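PDB 3MGD: predicted acetyltransferase from Clostridium acetobutylicum, which binds acetyl-CoA and is probably an acyltransferase of the GNAT family. Local coordinates for residues 50-55 / 110-115. Numbering follows the deposited sequence.
Sequences LLVEWI and VNEAKE
The indole of Trp54 hands its N-H to the carboxylate of Glu112, with NE1 and OE2 2.9 Å apart and an N-H...O angle of 151°. The oxygen lies close to the ring plane, at the pyrrole edge. From the acid's side the approach is less regular: NE1 comes to the anti side of OE2 and 33° out of the carboxylate plane, and the planes of ring and carboxylate are well inclined to each other. Together with this bond, the buried side chains of Val52 and Glu112 make up the tight part of the contact. Val52 sets CG1 against the bend of the Glu112 chain, 3.8 Å from CD and 4.0 Å from CG, while CG2 stands 4.0 Å from OE1. The valine thus packs beside the acid, its branch crossing the glutamate chain at nearly a right angle. The bend at chi2 (-64°) helps Glu112 meet both partners: it swings CD aside from the line on which CG leaves the helix, and the line between the two oxygens then runs roughly along the strand, putting OE2 at the indole NE1. Its second oxygen, OE1, forms a salt bridge with Arg116, so the two oxygens have different partners, an arrangement that probably favours the charged carboxylate and limits its rotation. On the looser, solvent side, Trp54 is partly exposed, with Arg108 in a cation-pi contact. The pair joins helix 101-115, whose N-terminal part includes acetyl-CoA-binding residues, to one face of the GNAT sheet. Strand 51-58 runs between strands 3-6 and 61-72, and the side chain of Glu112 also touches Lys6 and Ile68 of these neighbours, while helix 35-47 packs against Leu51 and Glu53.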
loop_
_atom_site.group_PDB
_atom_site.type_symbol
_atom_site.label_atom_id
_atom_site.label_comp_id
_atom_site.label_asym_id
_atom_site.label_seq_id
_atom_site.Cartn_x
_atom_site.Cartn_y
_atom_site.Cartn_z
ATOM N N LEU A 50 -5.659 -6.493 -11.566
ATOM C CA LEU A 50 -5.066 -5.660 -10.514
ATOM C C LEU A 50 -3.604 -6.039 -10.245
ATOM O O LEU A 50 -2.954 -5.469 -9.371
ATOM C CB LEU A 50 -5.885 -5.772 -9.225
ATOM C CG LEU A 50 -7.264 -5.102 -9.306
ATOM C CD1 LEU A 50 -8.119 -5.370 -8.057
ATOM C CD2 LEU A 50 -7.117 -3.599 -9.559
ATOM N N LEU A 51 -3.116 -7.027 -10.992
ATOM C CA LEU A 51 -1.717 -7.435 -10.970
ATOM C C LEU A 51 -1.276 -7.729 -12.404
ATOM O O LEU A 51 -2.003 -8.380 -13.147
ATOM C CB LEU A 51 -1.545 -8.706 -10.130
ATOM C CG LEU A 51 -0.090 -9.165 -9.973
ATOM C CD1 LEU A 51 0.657 -8.235 -8.986
ATOM C CD2 LEU A 51 -0.002 -10.640 -9.535
ATOM N N VAL A 52 -0.103 -7.234 -12.789
ATOM C CA VAL A 52 0.526 -7.617 -14.054
ATOM C C VAL A 52 1.921 -8.154 -13.749
ATOM O O VAL A 52 2.736 -7.465 -13.150
ATOM C CB VAL A 52 0.653 -6.421 -15.032
ATOM C CG1 VAL A 52 1.464 -6.809 -16.271
ATOM C CG2 VAL A 52 -0.739 -5.897 -15.436
ATOM N N GLU A 53 2.193 -9.389 -14.147
ATOM C CA GLU A 53 3.494 -9.983 -13.855
ATOM C C GLU A 53 4.169 -10.361 -15.154
ATOM O O GLU A 53 3.683 -11.214 -15.894
ATOM C CB GLU A 53 3.371 -11.182 -12.903
ATOM C CG GLU A 53 4.705 -11.932 -12.659
ATOM C CD GLU A 53 4.844 -12.494 -11.243
ATOM O OE1 GLU A 53 5.748 -13.337 -11.029
ATOM O OE2 GLU A 53 4.056 -12.111 -10.345
ATOM N N TRP A 54 5.274 -9.682 -15.445
ATOM C CA TRP A 54 6.037 -9.948 -16.646
ATOM C C TRP A 54 7.016 -11.083 -16.365
ATOM O O TRP A 54 7.536 -11.218 -15.249
ATOM C CB TRP A 54 6.802 -8.698 -17.086
ATOM C CG TRP A 54 5.994 -7.756 -17.927
ATOM C CD1 TRP A 54 5.230 -6.704 -17.497
ATOM C CD2 TRP A 54 5.879 -7.784 -19.353
ATOM N NE1 TRP A 54 4.646 -6.072 -18.581
ATOM C CE2 TRP A 54 5.039 -6.718 -19.730
ATOM C CE3 TRP A 54 6.421 -8.604 -20.352
ATOM C CZ2 TRP A 54 4.708 -6.466 -21.060
ATOM C CZ3 TRP A 54 6.096 -8.351 -21.670
ATOM C CH2 TRP A 54 5.246 -7.293 -22.016
ATOM N N ILE A 55 7.251 -11.913 -17.374
ATOM C CA ILE A 55 8.245 -12.972 -17.241
ATOM C C ILE A 55 9.235 -12.951 -18.403
ATOM O O ILE A 55 8.890 -12.590 -19.523
ATOM C CB ILE A 55 7.596 -14.382 -17.128
ATOM C CG1 ILE A 55 7.058 -14.849 -18.471
ATOM C CG2 ILE A 55 6.484 -14.407 -16.091
ATOM C CD1 ILE A 55 6.406 -16.208 -18.394
ATOM N N VAL A 110 6.876 0.339 -15.338
ATOM C CA VAL A 110 6.551 1.748 -15.438
ATOM C C VAL A 110 5.571 1.964 -16.585
ATOM O O VAL A 110 4.631 2.755 -16.478
ATOM C CB VAL A 110 7.829 2.594 -15.635
ATOM C CG1 VAL A 110 7.502 3.957 -16.231
ATOM C CG2 VAL A 110 8.568 2.723 -14.299
ATOM N N ASN A 111 5.770 1.248 -17.681
ATOM C CA ASN A 111 4.833 1.370 -18.795
ATOM C C ASN A 111 3.418 0.889 -18.443
ATOM O O ASN A 111 2.433 1.506 -18.858
ATOM C CB ASN A 111 5.367 0.669 -20.045
ATOM C CG ASN A 111 4.372 0.690 -21.184
ATOM O OD1 ASN A 111 4.070 1.747 -21.734
ATOM N ND2 ASN A 111 3.847 -0.481 -21.537
ATOM N N GLU A 112 3.308 -0.201 -17.677
ATOM C CA GLU A 112 1.988 -0.674 -17.237
ATOM C C GLU A 112 1.281 0.419 -16.449
ATOM O O GLU A 112 0.067 0.611 -16.564
ATOM C CB GLU A 112 2.097 -1.938 -16.376
ATOM C CG GLU A 112 2.693 -3.143 -17.096
ATOM C CD GLU A 112 1.850 -3.640 -18.253
ATOM O OE1 GLU A 112 0.614 -3.444 -18.237
ATOM O OE2 GLU A 112 2.434 -4.237 -19.191
ATOM N N ALA A 113 2.050 1.126 -15.628
ATOM C CA ALA A 113 1.502 2.195 -14.799
ATOM C C ALA A 113 0.973 3.361 -15.638
ATOM O O ALA A 113 -0.141 3.832 -15.436
ATOM C CB ALA A 113 2.566 2.690 -13.813
ATOM N N LYS A 114 1.779 3.813 -16.585
ATOM C CA LYS A 114 1.406 4.942 -17.433
ATOM C C LYS A 114 0.158 4.625 -18.251
ATOM O O LYS A 114 -0.701 5.478 -18.438
ATOM C CB LYS A 114 2.544 5.268 -18.394
ATOM C CG LYS A 114 3.763 5.867 -17.748
ATOM C CD LYS A 114 4.748 6.282 -18.830
ATOM C CE LYS A 114 5.871 7.125 -18.272
ATOM N NZ LYS A 114 6.746 7.614 -19.377
ATOM N N GLU A 115 0.061 3.395 -18.741
ATOM C CA GLU A 115 -1.090 3.016 -19.567
ATOM C C GLU A 115 -2.397 3.030 -18.759
ATOM O O GLU A 115 -3.496 3.027 -19.314
ATOM C CB GLU A 115 -0.848 1.645 -20.209
ATOM C CG GLU A 115 0.112 1.700 -21.409
ATOM C CD GLU A 115 -0.486 2.452 -22.603
ATOM O OE1 GLU A 115 -1.519 1.990 -23.136
ATOM O OE2 GLU A 115 0.067 3.508 -23.002
#